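Local coordinates for protein ZYG-9 (Caenorhabditis elegans, PDB 2OF3) that organizes microtubules and spindle poles during mitosis and meiosis in the one-cell embryo and is required for default nucleus positioning in oocytes, at residues L4-E9 and G44-V49; Q13-E18 and P124-E129; E9-R14 and S83-L88; A65-L70 and I105-L110. One frame throughout, in Å; residues are numbered along the deposited sequence.

Contact 1 (L4-E9 and G44-V49); sequences LLSDNE and GNQAKV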
loop_
_atom_site.group_PDB
_atom_site.type_symbol
_atom_site.label_atom_id
_atom_site.label_comp_id
_atom_site.label_asym_id
_atom_site.label_seq_id
_atom_site.Cartn_x
_atom_site.Cartn_y
_atom_site.Cartn_z
ATOM N N LEU A 4 -4.433 -3.178 -27.124
ATOM C CA LEU A 4 -4.962 -4.159 -26.217
ATOM C C LEU A 4 -5.781 -3.535 -25.039
ATOM O O LEU A 4 -6.731 -4.141 -24.514
ATOM C CB LEU A 4 -3.792 -4.940 -25.697
ATOM C CG LEU A 4 -4.110 -6.158 -24.860
ATOM C CD1 LEU A 4 -4.834 -7.205 -25.734
ATOM C CD2 LEU A 4 -2.799 -6.670 -24.323
ATOM N N LEU A 5 -5.408 -2.311 -24.652
ATOM C CA LEU A 5 -5.955 -1.625 -23.488
ATOM C C LEU A 5 -6.053 -0.189 -23.866
ATOM O O LEU A 5 -5.136 0.329 -24.475
ATOM C CB LEU A 5 -5.045 -1.824 -22.274
ATOM C CG LEU A 5 -5.563 -1.245 -20.955
ATOM C CD1 LEU A 5 -6.902 -1.963 -20.518
ATOM C CD2 LEU A 5 -4.428 -1.408 -19.917
ATOM N N SER A 6 -7.189 0.450 -23.585
ATOM C CA SER A 6 -7.458 1.818 -23.992
ATOM C C SER A 6 -6.466 2.891 -23.488
ATOM O O SER A 6 -5.765 2.718 -22.490
ATOM C CB SER A 6 -8.865 2.226 -23.519
ATOM O OG SER A 6 -8.862 2.348 -22.092
ATOM N N ASP A 7 -6.459 4.026 -24.169
ATOM C CA ASP A 7 -5.731 5.185 -23.723
ATOM C C ASP A 7 -6.779 6.281 -23.901
ATOM O O ASP A 7 -6.954 6.807 -25.004
ATOM C CB ASP A 7 -4.508 5.365 -24.640
ATOM C CG ASP A 7 -3.903 6.774 -24.591
ATOM O OD1 ASP A 7 -4.187 7.541 -23.628
ATOM O OD2 ASP A 7 -3.127 7.118 -25.532
ATOM N N ASN A 8 -7.521 6.594 -22.851
ATOM C CA ASN A 8 -8.535 7.643 -22.884
ATOM C C ASN A 8 -8.568 8.289 -21.498
ATOM O O ASN A 8 -7.757 7.973 -20.613
ATOM C CB ASN A 8 -9.930 7.046 -23.304
ATOM C CG ASN A 8 -10.403 5.926 -22.366
ATOM O OD1 ASN A 8 -10.081 5.937 -21.179
ATOM N ND2 ASN A 8 -11.136 4.938 -22.897
ATOM N N GLU A 9 -9.530 9.157 -21.255
ATOM C CA GLU A 9 -9.637 9.794 -19.952
ATOM C C GLU A 9 -10.838 9.297 -19.162
ATOM O O GLU A 9 -11.422 10.045 -18.362
ATOM C CB GLU A 9 -9.766 11.287 -20.170
ATOM C CG GLU A 9 -8.463 11.884 -20.608
ATOM C CD GLU A 9 -8.565 13.361 -20.810
ATOM O OE1 GLU A 9 -9.090 14.077 -19.907
ATOM O OE2 GLU A 9 -8.107 13.813 -21.894
ATOM N N GLY A 44 -14.180 -4.192 -19.046
ATOM C CA GLY A 44 -14.750 -4.552 -20.337
ATOM C C GLY A 44 -14.924 -3.398 -21.281
ATOM O O GLY A 44 -14.850 -3.589 -22.499
ATOM N N ASN A 45 -15.124 -2.194 -20.749
ATOM C CA ASN A 45 -15.231 -0.995 -21.587
ATOM C C ASN A 45 -13.861 -0.475 -22.046
ATOM O O ASN A 45 -13.805 0.496 -22.813
ATOM C CB ASN A 45 -15.996 0.117 -20.836
ATOM C CG ASN A 45 -17.481 -0.223 -20.613
ATOM O OD1 ASN A 45 -18.110 -0.948 -21.428
ATOM N ND2 ASN A 45 -18.062 0.328 -19.543
ATOM N N GLN A 46 -12.767 -1.093 -21.579
ATOM C CA GLN A 46 -11.378 -0.585 -21.808
ATOM C C GLN A 46 -10.400 -1.568 -22.486
ATOM O O GLN A 46 -9.428 -1.159 -23.094
ATOM C CB GLN A 46 -10.717 -0.135 -20.464
ATOM C CG GLN A 46 -11.549 0.838 -19.624
ATOM C CD GLN A 46 -12.012 2.057 -20.395
ATOM O OE1 GLN A 46 -11.401 2.479 -21.403
ATOM N NE2 GLN A 46 -13.125 2.627 -19.937
ATOM N N ALA A 47 -10.685 -2.861 -22.387
ATOM C CA ALA A 47 -9.795 -3.935 -22.771
ATOM C C ALA A 47 -10.440 -4.825 -23.855
ATOM O O ALA A 47 -11.623 -5.161 -23.789
ATOM C CB ALA A 47 -9.442 -4.813 -21.521
ATOM N N LYS A 48 -9.626 -5.252 -24.817
ATOM C CA LYS A 48 -9.994 -6.316 -25.764
ATOM C C LYS A 48 -10.436 -7.631 -25.064
ATOM O O LYS A 48 -9.886 -8.039 -24.016
ATOM C CB LYS A 48 -8.787 -6.629 -26.679
ATOM C CG LYS A 48 -8.476 -5.567 -27.734
ATOM C CD LYS A 48 -7.331 -6.137 -28.614
ATOM C CE LYS A 48 -7.261 -5.368 -29.962
ATOM N NZ LYS A 48 -8.489 -4.490 -30.000
ATOM N N VAL A 49 -11.373 -8.341 -25.695
ATOM C CA VAL A 49 -11.936 -9.531 -25.072
ATOM C C VAL A 49 -10.888 -10.582 -24.824
ATOM O O VAL A 49 -11.007 -11.326 -23.858
ATOM C CB VAL A 49 -13.157 -10.123 -25.868
ATOM C CG1 VAL A 49 -14.091 -9.025 -26.294
ATOM C CG2 VAL A 49 -12.673 -10.895 -27.079
#
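Gln46 OE1 is gripped by two donors of the N-terminal segment. The hydroxyl of Ser6 gives the shorter bond, Ser6 OG to Gln46 OE1 at 2.6 Å, with the oxygen tilted 21° from the carbonyl plane. The second comes from the Asn8 amide: ND2 lies 2.9 Å from Gln46 OE1, in the carbonyl plane and on a lone pair, and the two amide planes stand 88° apart, nearly perpendicular. The other amide atom of Gln46, NE2, bonds to Asp10 OD2, which fixes the flip of the amide. Ser6 OG also meets Asn84 ND2, so the hydroxyl is held from a second direction.

The backbones run nearly antiparallel, their end-to-end directions 161° apart. Ser6 N donates to Gln46 O at 2.8 Å, and Lys48 N donates to Leu4 O at 3.1 Å. Between these bonds Leu5 and Ala47 face each other with CA atoms 4.5 Å apart, and Leu5 CA and Ala47 CA each approach a carbonyl oxygen of the other segment in a CA-H...O contact. Apolar contact is slight here: Leu5 CD1 touches Ala47 CB at 3.9 Å, while Leu4 CD1 lies 4.0 Å from CD of Lys48, which crosses it obliquely. Leu5 continues onto Leu70 and Leu73 of helix 60-76. Lys48 is the N-cap residue of helix 49-55, so the pairing ends where that helix starts. The arrangement is a single antiparallel beta bridge between two loops, joining the N-terminal loop before helix 10-19 to the turn between helices 33-44 and 49-55 in an otherwise all-helical TOG domain.

Contact 2 (Q13-E18 and P124-E129); sequences QRIKEE and PMSQEE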
loop_
_atom_site.group_PDB
_atom_site.type_symbol
_atom_site.label_atom_id
_atom_site.label_comp_id
_atom_site.label_asym_id
_atom_site.label_seq_id
_atom_site.Cartn_x
_atom_site.Cartn_y
_atom_site.Cartn_z
ATOM N N GLN A 13 -14.215 9.920 -15.339
ATOM C CA GLN A 13 -15.596 9.479 -15.275
ATOM C C GLN A 13 -15.794 8.415 -14.166
ATOM O O GLN A 13 -16.771 8.478 -13.449
ATOM C CB GLN A 13 -16.084 8.956 -16.652
ATOM C CG GLN A 13 -17.621 8.496 -16.701
ATOM C CD GLN A 13 -18.593 9.676 -16.454
ATOM O OE1 GLN A 13 -18.230 10.826 -16.698
ATOM N NE2 GLN A 13 -19.793 9.398 -15.903
ATOM N N ARG A 14 -14.857 7.486 -13.994
ATOM C CA ARG A 14 -14.945 6.465 -12.932
ATOM C C ARG A 14 -14.823 7.078 -11.556
ATOM O O ARG A 14 -15.617 6.691 -10.672
ATOM C CB ARG A 14 -13.944 5.321 -13.105
ATOM C CG ARG A 14 -14.171 4.548 -14.392
ATOM C CD ARG A 14 -13.249 3.280 -14.405
ATOM N NE ARG A 14 -11.826 3.633 -14.595
ATOM C CZ ARG A 14 -11.254 3.823 -15.767
ATOM N NH1 ARG A 14 -11.961 3.765 -16.904
ATOM N NH2 ARG A 14 -9.980 4.136 -15.812
ATOM N N ILE A 15 -13.879 8.015 -11.366
ATOM C CA ILE A 15 -13.721 8.720 -10.091
ATOM C C ILE A 15 -14.988 9.519 -9.756
ATOM O O ILE A 15 -15.500 9.471 -8.639
ATOM C CB ILE A 15 -12.532 9.700 -10.068
ATOM C CG1 ILE A 15 -11.194 8.982 -10.307
ATOM C CG2 ILE A 15 -12.445 10.402 -8.730
ATOM C CD1 ILE A 15 -11.002 7.724 -9.493
ATOM N N LYS A 16 -15.500 10.247 -10.724
ATOM C CA LYS A 16 -16.728 10.997 -10.516
ATOM C C LYS A 16 -17.936 10.105 -10.179
ATOM O O LYS A 16 -18.674 10.432 -9.256
ATOM C CB LYS A 16 -17.006 11.825 -11.763
ATOM C CG LYS A 16 -18.394 12.359 -11.784
ATOM C CD LYS A 16 -18.601 13.149 -13.029
ATOM C CE LYS A 16 -19.331 12.311 -14.040
ATOM N NZ LYS A 16 -19.389 13.120 -15.319
ATOM N N GLU A 17 -18.136 8.988 -10.897
ATOM C CA GLU A 17 -19.244 8.064 -10.616
ATOM C C GLU A 17 -19.140 7.482 -9.224
ATOM O O GLU A 17 -20.148 7.353 -8.566
ATOM C CB GLU A 17 -19.323 6.969 -11.682
ATOM C CG GLU A 17 -19.795 7.525 -13.018
ATOM C CD GLU A 17 -20.049 6.478 -14.121
ATOM O OE1 GLU A 17 -19.803 5.252 -13.905
ATOM O OE2 GLU A 17 -20.479 6.927 -15.237
ATOM N N GLU A 18 -17.931 7.187 -8.732
ATOM C CA GLU A 18 -17.757 6.701 -7.363
ATOM C C GLU A 18 -18.152 7.792 -6.339
ATOM O O GLU A 18 -18.851 7.512 -5.331
ATOM C CB GLU A 18 -16.294 6.209 -7.099
ATOM C CG GLU A 18 -16.196 5.636 -5.676
ATOM C CD GLU A 18 -14.900 4.921 -5.419
ATOM O OE1 GLU A 18 -14.244 4.578 -6.436
ATOM O OE2 GLU A 18 -14.541 4.706 -4.203
ATOM N N PRO A 124 -1.894 12.735 -10.953
ATOM C CA PRO A 124 -2.474 12.733 -9.595
ATOM C C PRO A 124 -3.200 11.401 -9.295
ATOM O O PRO A 124 -3.826 10.802 -10.181
ATOM C CB PRO A 124 -3.466 13.893 -9.621
ATOM C CG PRO A 124 -3.294 14.583 -10.931
ATOM C CD PRO A 124 -2.595 13.657 -11.874
ATOM N N MET A 125 -3.087 10.918 -8.054
ATOM C CA MET A 125 -3.840 9.750 -7.607
ATOM C C MET A 125 -4.925 10.275 -6.657
ATOM O O MET A 125 -4.576 10.900 -5.666
ATOM C CB MET A 125 -2.918 8.786 -6.842
ATOM C CG MET A 125 -2.210 7.763 -7.633
ATOM S SD MET A 125 -1.405 6.547 -6.576
ATOM C CE MET A 125 -2.514 5.185 -6.578
ATOM N N SER A 126 -6.214 10.059 -6.970
ATOM C CA SER A 126 -7.314 10.494 -6.138
ATOM C C SER A 126 -7.331 9.731 -4.819
ATOM O O SER A 126 -6.734 8.663 -4.695
ATOM C CB SER A 126 -8.640 10.265 -6.881
ATOM O OG SER A 126 -8.863 8.850 -7.151
ATOM N N GLN A 127 -8.037 10.250 -3.829
ATOM C CA GLN A 127 -8.166 9.564 -2.563
ATOM C C GLN A 127 -8.804 8.176 -2.776
ATOM O O GLN A 127 -8.408 7.180 -2.137
ATOM C CB GLN A 127 -9.043 10.440 -1.673
ATOM C CG GLN A 127 -9.311 9.909 -0.287
ATOM C CD GLN A 127 -9.630 11.073 0.746
ATOM O OE1 GLN A 127 -10.298 12.085 0.391
ATOM N NE2 GLN A 127 -9.153 10.915 2.012
ATOM N N GLU A 128 -9.752 8.108 -3.718
ATOM C CA GLU A 128 -10.433 6.876 -4.054
ATOM C C GLU A 128 -9.478 5.820 -4.600
ATOM O O GLU A 128 -9.576 4.674 -4.204
ATOM C CB GLU A 128 -11.537 7.120 -5.093
ATOM C CG GLU A 128 -12.769 7.934 -4.540
ATOM C CD GLU A 128 -12.510 9.416 -4.402
ATOM O OE1 GLU A 128 -11.534 9.997 -4.961
ATOM O OE2 GLU A 128 -13.309 10.038 -3.688
ATOM N N GLU A 129 -8.608 6.203 -5.534
ATOM C CA GLU A 129 -7.627 5.267 -6.089
ATOM C C GLU A 129 -6.642 4.789 -5.040
ATOM O O GLU A 129 -6.318 3.596 -5.003
ATOM C CB GLU A 129 -6.802 5.916 -7.167
ATOM C CG GLU A 129 -7.579 6.332 -8.321
ATOM C CD GLU A 129 -6.741 7.180 -9.290
ATOM O OE1 GLU A 129 -7.023 8.456 -9.350
ATOM O OE2 GLU A 129 -5.842 6.510 -9.948
HETATM O O HOH W 1 -11.692 3.496 -6.218
#
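Ser126 touches Ile15 at the start of helix 127-139, where Ser126 and Glu129 form a capping box. Its OG sits between the backbone N and the carbonyl carbon (chi1 63°), from where it accepts from Glu129 N at 3.1 Å. In return Glu129 OE1 takes two bonds, from Ser126 N and from Ser126 OG. The N-H arrives from above the carboxylate plane, 59° out of it, whereas the hydroxyl meets the anti lone pair. Against this closed ring Ile15 of helix 10-19 pushes its CD1, 3.4 Å from Ser126 OG. An alanine in place of Ser126 lacks OG, and would probably leave Glu129 N without its capping acceptor, Glu129 OE1 with one donor fewer, and Ile15 CD1 without the atom it rests against.

Two residues on, Glu128 bends at chi2, and its CB and CG lie beside the Glu18 carboxylate. The two glutamates slide past each other in opposite directions with their carboxylate planes 83° apart; the closest approach is Glu18 OE2 to Glu128 CG at 3.7 Å. Like charges remain separated, OE2 to OE2 of Glu18 and Glu128 being 5.5 Å, and Lys19 forms a salt bridge with Glu128 OE2 that would be expected to ease the repulsion. A water donates to Glu18 OE1 and, weakly, to Glu128 O. Last in sequence comes Glu129, whose CG lies 3.9 Å from Ile15 CD1, the two side chains crossing at about a right angle.

Contact 3 (E9-R14 and S83-L88); sequences EDKKQR and SNSDLL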
loop_
_atom_site.group_PDB
_atom_site.type_symbol
_atom_site.label_atom_id
_atom_site.label_comp_id
_atom_site.label_asym_id
_atom_site.label_seq_id
_atom_site.Cartn_x
_atom_site.Cartn_y
_atom_site.Cartn_z
ATOM N N GLU A 9 -9.530 9.157 -21.255
ATOM C CA GLU A 9 -9.637 9.794 -19.952
ATOM C C GLU A 9 -10.838 9.297 -19.162
ATOM O O GLU A 9 -11.422 10.045 -18.362
ATOM C CB GLU A 9 -9.766 11.287 -20.170
ATOM C CG GLU A 9 -8.463 11.884 -20.608
ATOM C CD GLU A 9 -8.565 13.361 -20.810
ATOM O OE1 GLU A 9 -9.090 14.077 -19.907
ATOM O OE2 GLU A 9 -8.107 13.813 -21.894
ATOM N N ASP A 10 -11.220 8.040 -19.363
ATOM C CA ASP A 10 -12.400 7.515 -18.640
ATOM C C ASP A 10 -12.152 7.372 -17.147
ATOM O O ASP A 10 -13.086 7.285 -16.402
ATOM C CB ASP A 10 -12.860 6.189 -19.215
ATOM C CG ASP A 10 -13.530 6.344 -20.560
ATOM O OD1 ASP A 10 -13.563 7.476 -21.096
ATOM O OD2 ASP A 10 -13.995 5.334 -21.129
ATOM N N LYS A 11 -10.903 7.351 -16.698
ATOM C CA LYS A 11 -10.615 7.447 -15.249
ATOM C C LYS A 11 -11.333 8.583 -14.557
ATOM O O LYS A 11 -11.853 8.410 -13.458
ATOM C CB LYS A 11 -9.098 7.558 -14.984
ATOM C CG LYS A 11 -8.741 7.471 -13.484
ATOM C CD LYS A 11 -7.232 7.781 -13.272
ATOM C CE LYS A 11 -6.406 6.606 -13.640
ATOM N NZ LYS A 11 -4.953 7.099 -13.656
ATOM N N LYS A 12 -11.352 9.766 -15.160
ATOM C CA LYS A 12 -12.092 10.886 -14.552
ATOM C C LYS A 12 -13.587 10.570 -14.350
ATOM O O LYS A 12 -14.152 10.964 -13.323
ATOM C CB LYS A 12 -12.016 12.175 -15.384
ATOM C CG LYS A 12 -10.650 12.814 -15.523
ATOM C CD LYS A 12 -10.760 14.047 -16.545
ATOM C CE LYS A 12 -9.349 14.674 -16.826
ATOM N NZ LYS A 12 -8.343 13.728 -17.507
ATOM N N GLN A 13 -14.215 9.920 -15.339
ATOM C CA GLN A 13 -15.596 9.479 -15.275
ATOM C C GLN A 13 -15.794 8.415 -14.166
ATOM O O GLN A 13 -16.771 8.478 -13.449
ATOM C CB GLN A 13 -16.084 8.956 -16.652
ATOM C CG GLN A 13 -17.621 8.496 -16.701
ATOM C CD GLN A 13 -18.593 9.676 -16.454
ATOM O OE1 GLN A 13 -18.230 10.826 -16.698
ATOM N NE2 GLN A 13 -19.793 9.398 -15.903
ATOM N N ARG A 14 -14.857 7.486 -13.994
ATOM C CA ARG A 14 -14.945 6.465 -12.932
ATOM C C ARG A 14 -14.823 7.078 -11.556
ATOM O O ARG A 14 -15.617 6.691 -10.672
ATOM C CB ARG A 14 -13.944 5.321 -13.105
ATOM C CG ARG A 14 -14.171 4.548 -14.392
ATOM C CD ARG A 14 -13.249 3.280 -14.405
ATOM N NE ARG A 14 -11.826 3.633 -14.595
ATOM C CZ ARG A 14 -11.254 3.823 -15.767
ATOM N NH1 ARG A 14 -11.961 3.765 -16.904
ATOM N NH2 ARG A 14 -9.980 4.136 -15.812
ATOM N N SER A 83 -3.918 5.263 -18.106
ATOM C CA SER A 83 -5.343 5.559 -18.309
ATOM C C SER A 83 -6.210 4.628 -17.470
ATOM O O SER A 83 -7.291 5.013 -17.041
ATOM C CB SER A 83 -5.742 5.330 -19.765
ATOM O OG SER A 83 -5.191 6.329 -20.601
ATOM N N ASN A 84 -5.720 3.415 -17.250
ATOM C CA ASN A 84 -6.468 2.339 -16.590
ATOM C C ASN A 84 -5.868 1.897 -15.271
ATOM O O ASN A 84 -6.215 0.839 -14.767
ATOM C CB ASN A 84 -6.646 1.147 -17.577
ATOM C CG ASN A 84 -7.477 1.536 -18.727
ATOM O OD1 ASN A 84 -8.705 1.730 -18.596
ATOM N ND2 ASN A 84 -6.840 1.771 -19.858
ATOM N N SER A 85 -5.002 2.731 -14.701
ATOM C CA SER A 85 -4.251 2.385 -13.496
ATOM C C SER A 85 -5.163 1.996 -12.357
ATOM O O SER A 85 -4.886 1.012 -11.638
ATOM C CB SER A 85 -3.346 3.522 -13.033
ATOM O OG SER A 85 -4.088 4.660 -12.519
ATOM N N ASP A 86 -6.252 2.727 -12.183
ATOM C CA ASP A 86 -7.184 2.430 -11.107
ATOM C C ASP A 86 -7.783 1.019 -11.244
ATOM O O ASP A 86 -7.915 0.308 -10.256
ATOM C CB ASP A 86 -8.262 3.543 -11.019
ATOM C CG ASP A 86 -9.121 3.671 -12.298
ATOM O OD1 ASP A 86 -8.533 3.793 -13.409
ATOM O OD2 ASP A 86 -10.406 3.671 -12.215
ATOM N N LEU A 87 -8.107 0.596 -12.450
ATOM C CA LEU A 87 -8.756 -0.717 -12.667
ATOM C C LEU A 87 -7.749 -1.821 -12.607
ATOM O O LEU A 87 -8.061 -2.913 -12.126
ATOM C CB LEU A 87 -9.466 -0.745 -14.031
ATOM C CG LEU A 87 -10.545 0.356 -14.234
ATOM C CD1 LEU A 87 -11.105 0.335 -15.700
ATOM C CD2 LEU A 87 -11.681 0.170 -13.226
ATOM N N LEU A 88 -6.536 -1.549 -13.088
ATOM C CA LEU A 88 -5.469 -2.567 -13.047
ATOM C C LEU A 88 -5.033 -2.818 -11.644
ATOM O O LEU A 88 -4.876 -3.979 -11.262
ATOM C CB LEU A 88 -4.294 -2.160 -13.931
ATOM C CG LEU A 88 -4.605 -2.132 -15.432
ATOM C CD1 LEU A 88 -3.374 -1.620 -16.165
ATOM C CD2 LEU A 88 -5.135 -3.489 -16.009
HETATM O O HOH W 2 -8.258 7.289 -18.011
HETATM O O HOH W 3 -9.941 4.158 -18.933
#
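Arg14 grips Asp86 side-on, in a bidentate salt bridge between helix 10-19 and the first turn of helix 85-95 in this all-helical TOG domain. NE of Arg14 lies 2.8 Å from Asp86 OD2 and NH2 lies 2.8 Å from Asp86 OD1, with N-H...O angles of 170° and 161°. Both carboxylate oxygens use their syn lone pairs, and the two flat groups are nearly coplanar, 13° apart. The Arg14 chain is bent at chi3, which turns NE toward the carboxylate. The same NH2 makes a weak bond to Ser83 O at the guanidinium edge, while NH1 donates to a water that lies 2.7 Å from Asn84 OD1; the amide nitrogen of Asn84, ND2, bonds to Ser80 O. Such a buried ion pair with several partners is likely to favour the charged forms of both residues.

Lys11, one turn earlier, runs past Asp86 in the opposite direction. Its NZ donates to Ser85 OG at 2.8 Å and also to Leu82 O, at the end of helix 78-83, but stays 4.9 Å from Asp86 OD1, too far for a salt bridge; its charge may still favour the carboxylate. A second water joins the backbones, accepting from Lys11 N and donating to Ser83 O.

Packing closes both faces of the Arg14 guanidinium. On one, C of Asp10 and N of Lys11 lie toward its rim. Leu87, which also packs on Leu39, Leu42 and Leu43 of helix 33-44, takes the opposite face: its CD1 is 3.5 Å from Arg14 CZ and sits 3.4 Å above the plane, over the centre.

Contact 4 (A65-L70 and I105-L110); sequences AALDSL and IKVLEL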
loop_
_atom_site.group_PDB
_atom_site.type_symbol
_atom_site.label_atom_id
_atom_site.label_comp_id
_atom_site.label_asym_id
_atom_site.label_seq_id
_atom_site.Cartn_x
_atom_site.Cartn_y
_atom_site.Cartn_z
ATOM N N ALA A 65 -0.562 -14.939 -18.229
ATOM C CA ALA A 65 -0.549 -14.509 -19.633
ATOM C C ALA A 65 -1.025 -13.073 -19.739
ATOM O O ALA A 65 -0.475 -12.270 -20.524
ATOM C CB ALA A 65 -1.442 -15.424 -20.504
ATOM N N ALA A 66 -2.066 -12.737 -18.974
ATOM C CA ALA A 66 -2.545 -11.363 -18.931
ATOM C C ALA A 66 -1.434 -10.461 -18.364
ATOM O O ALA A 66 -1.137 -9.407 -18.928
ATOM C CB ALA A 66 -3.792 -11.286 -18.098
ATOM N N LEU A 67 -0.809 -10.864 -17.261
ATOM C CA LEU A 67 0.275 -10.091 -16.661
ATOM C C LEU A 67 1.472 -9.779 -17.604
ATOM O O LEU A 67 2.027 -8.660 -17.594
ATOM C CB LEU A 67 0.750 -10.773 -15.374
ATOM C CG LEU A 67 -0.175 -10.543 -14.151
ATOM C CD1 LEU A 67 -0.139 -11.681 -13.140
ATOM C CD2 LEU A 67 0.069 -9.158 -13.481
ATOM N N ASP A 68 1.862 -10.775 -18.402
ATOM C CA ASP A 68 2.893 -10.612 -19.396
ATOM C C ASP A 68 2.509 -9.571 -20.470
ATOM O O ASP A 68 3.288 -8.679 -20.811
ATOM C CB ASP A 68 3.173 -11.992 -20.028
ATOM C CG ASP A 68 4.209 -11.924 -21.147
ATOM O OD1 ASP A 68 5.442 -11.974 -20.833
ATOM O OD2 ASP A 68 3.791 -11.797 -22.344
ATOM N N SER A 69 1.297 -9.667 -21.004
ATOM C CA SER A 69 0.818 -8.682 -21.941
ATOM C C SER A 69 0.805 -7.296 -21.307
ATOM O O SER A 69 1.097 -6.304 -21.987
ATOM C CB SER A 69 -0.631 -8.987 -22.371
ATOM O OG SER A 69 -0.724 -10.182 -23.101
ATOM N N LEU A 70 0.389 -7.217 -20.042
ATOM C CA LEU A 70 0.198 -5.901 -19.392
ATOM C C LEU A 70 1.564 -5.284 -19.101
ATOM O O LEU A 70 1.791 -4.072 -19.339
ATOM C CB LEU A 70 -0.681 -6.031 -18.112
ATOM C CG LEU A 70 -2.195 -6.271 -18.254
ATOM C CD1 LEU A 70 -2.847 -6.590 -16.952
ATOM C CD2 LEU A 70 -2.885 -5.038 -18.858
ATOM N N ILE A 105 4.654 -12.700 -7.571
ATOM C CA ILE A 105 5.821 -12.019 -8.130
ATOM C C ILE A 105 5.473 -11.146 -9.334
ATOM O O ILE A 105 5.945 -9.996 -9.427
ATOM C CB ILE A 105 6.946 -13.041 -8.558
ATOM C CG1 ILE A 105 7.621 -13.627 -7.329
ATOM C CG2 ILE A 105 8.007 -12.328 -9.353
ATOM C CD1 ILE A 105 8.151 -15.142 -7.534
ATOM N N LYS A 106 4.694 -11.679 -10.273
ATOM C CA LYS A 106 4.373 -10.924 -11.489
ATOM C C LYS A 106 3.335 -9.832 -11.242
ATOM O O LYS A 106 3.317 -8.833 -11.954
ATOM C CB LYS A 106 3.783 -11.821 -12.592
ATOM C CG LYS A 106 4.751 -12.877 -13.196
ATOM C CD LYS A 106 5.932 -12.194 -13.867
ATOM C CE LYS A 106 7.093 -13.179 -14.069
ATOM N NZ LYS A 106 7.874 -12.655 -15.215
ATOM N N VAL A 107 2.411 -10.073 -10.315
ATOM C CA VAL A 107 1.460 -9.015 -9.912
ATOM C C VAL A 107 2.234 -7.840 -9.356
ATOM O O VAL A 107 2.000 -6.712 -9.745
ATOM C CB VAL A 107 0.435 -9.514 -8.885
ATOM C CG1 VAL A 107 -0.320 -8.328 -8.277
ATOM C CG2 VAL A 107 -0.535 -10.546 -9.528
ATOM N N LEU A 108 3.221 -8.098 -8.488
ATOM C CA LEU A 108 3.951 -6.993 -7.869
ATOM C C LEU A 108 4.793 -6.247 -8.861
ATOM O O LEU A 108 4.987 -5.046 -8.732
ATOM C CB LEU A 108 4.780 -7.477 -6.669
ATOM C CG LEU A 108 3.869 -8.043 -5.568
ATOM C CD1 LEU A 108 4.820 -8.657 -4.571
ATOM C CD2 LEU A 108 3.054 -6.923 -4.878
ATOM N N GLU A 109 5.280 -6.951 -9.884
ATOM C CA GLU A 109 6.024 -6.310 -10.964
ATOM C C GLU A 109 5.122 -5.391 -11.730
ATOM O O GLU A 109 5.529 -4.267 -12.059
ATOM C CB GLU A 109 6.574 -7.389 -11.877
ATOM C CG GLU A 109 7.202 -6.934 -13.113
ATOM C CD GLU A 109 7.638 -8.137 -13.977
ATOM O OE1 GLU A 109 7.695 -9.288 -13.469
ATOM O OE2 GLU A 109 7.938 -7.912 -15.158
ATOM N N LEU A 110 3.895 -5.834 -12.011
ATOM C CA LEU A 110 2.909 -4.913 -12.627
ATOM C C LEU A 110 2.596 -3.703 -11.735
ATOM O O LEU A 110 2.553 -2.575 -12.236
ATOM C CB LEU A 110 1.604 -5.613 -13.066
ATOM C CG LEU A 110 0.589 -4.721 -13.792
ATOM C CD1 LEU A 110 1.204 -4.062 -15.070
ATOM C CD2 LEU A 110 -0.653 -5.520 -14.156
#
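Leu67 reaches across from helix 60-76 and lays its two methyls on different parts of helix 101-120. This is side-by-side packing of two helices in an alpha-helical repeat array of the HEAT-like kind to which TOG domains belong: over the short segments the axes run in the same sense, 26° apart, with a closest approach of 9.9 Å. CD1 of Leu67 touches Val107 CG2 at 3.8 Å and also nears Lys106 CB. CD2 of Leu67 rests over the backbone, 3.6 Å from Lys106 O, and meets CD2 of Leu110 at 3.8 Å. Since Lys106 O already accepts from Leu110 N within its helix, the methyl lies against a carbonyl whose hydrogen bonding is supplied.

Lys106 contributes its CB, but its chain bends at chi2, and NZ ends in a long ion pair with Glu109 OE1. The apolar strip is thus bordered by charged groups on this side.

An alanine at Leu67 would probably open a gap opposite Val107 and Leu110 and leave both without their methyl contacts from this residue. Helix 85-95 lines the same interface: Leu67 also packs on Trp91, Leu70 on Leu88 and Val107 on Cys92.

Further along, Leu110 has CG anti to the backbone N (chi1 -176°), and beyond it the CD2 methyl serves two partners: besides Leu67 it meets Leu70 CD1 at 3.7 Å.

How the contacts relate
From the N terminus, contact 1 comes first, closing a loop of 34 residues that contains helices 10-19 and 33-44. Contact 2 starts on helix 10-19 and spans 105 residues to the start of helix 127-139; contact 3 starts from the same helix but returns sooner, at helix 85-95. Contact 1 crosses both. Contact 4 follows contact 1 in series, crosses contact 3, and falls wholly within the span of contact 2, without touching it. Contacts 1 and 3 meet through Asn8 with Ser83 and Ser6 with Asn84, and Leu70 of contact 4 packs on Leu5 and Leu88. They tie the N-terminal loop to the 44-49 turn, helix 10-19 to helices 85-95 and 127-139, and helix 60-76 to 101-120.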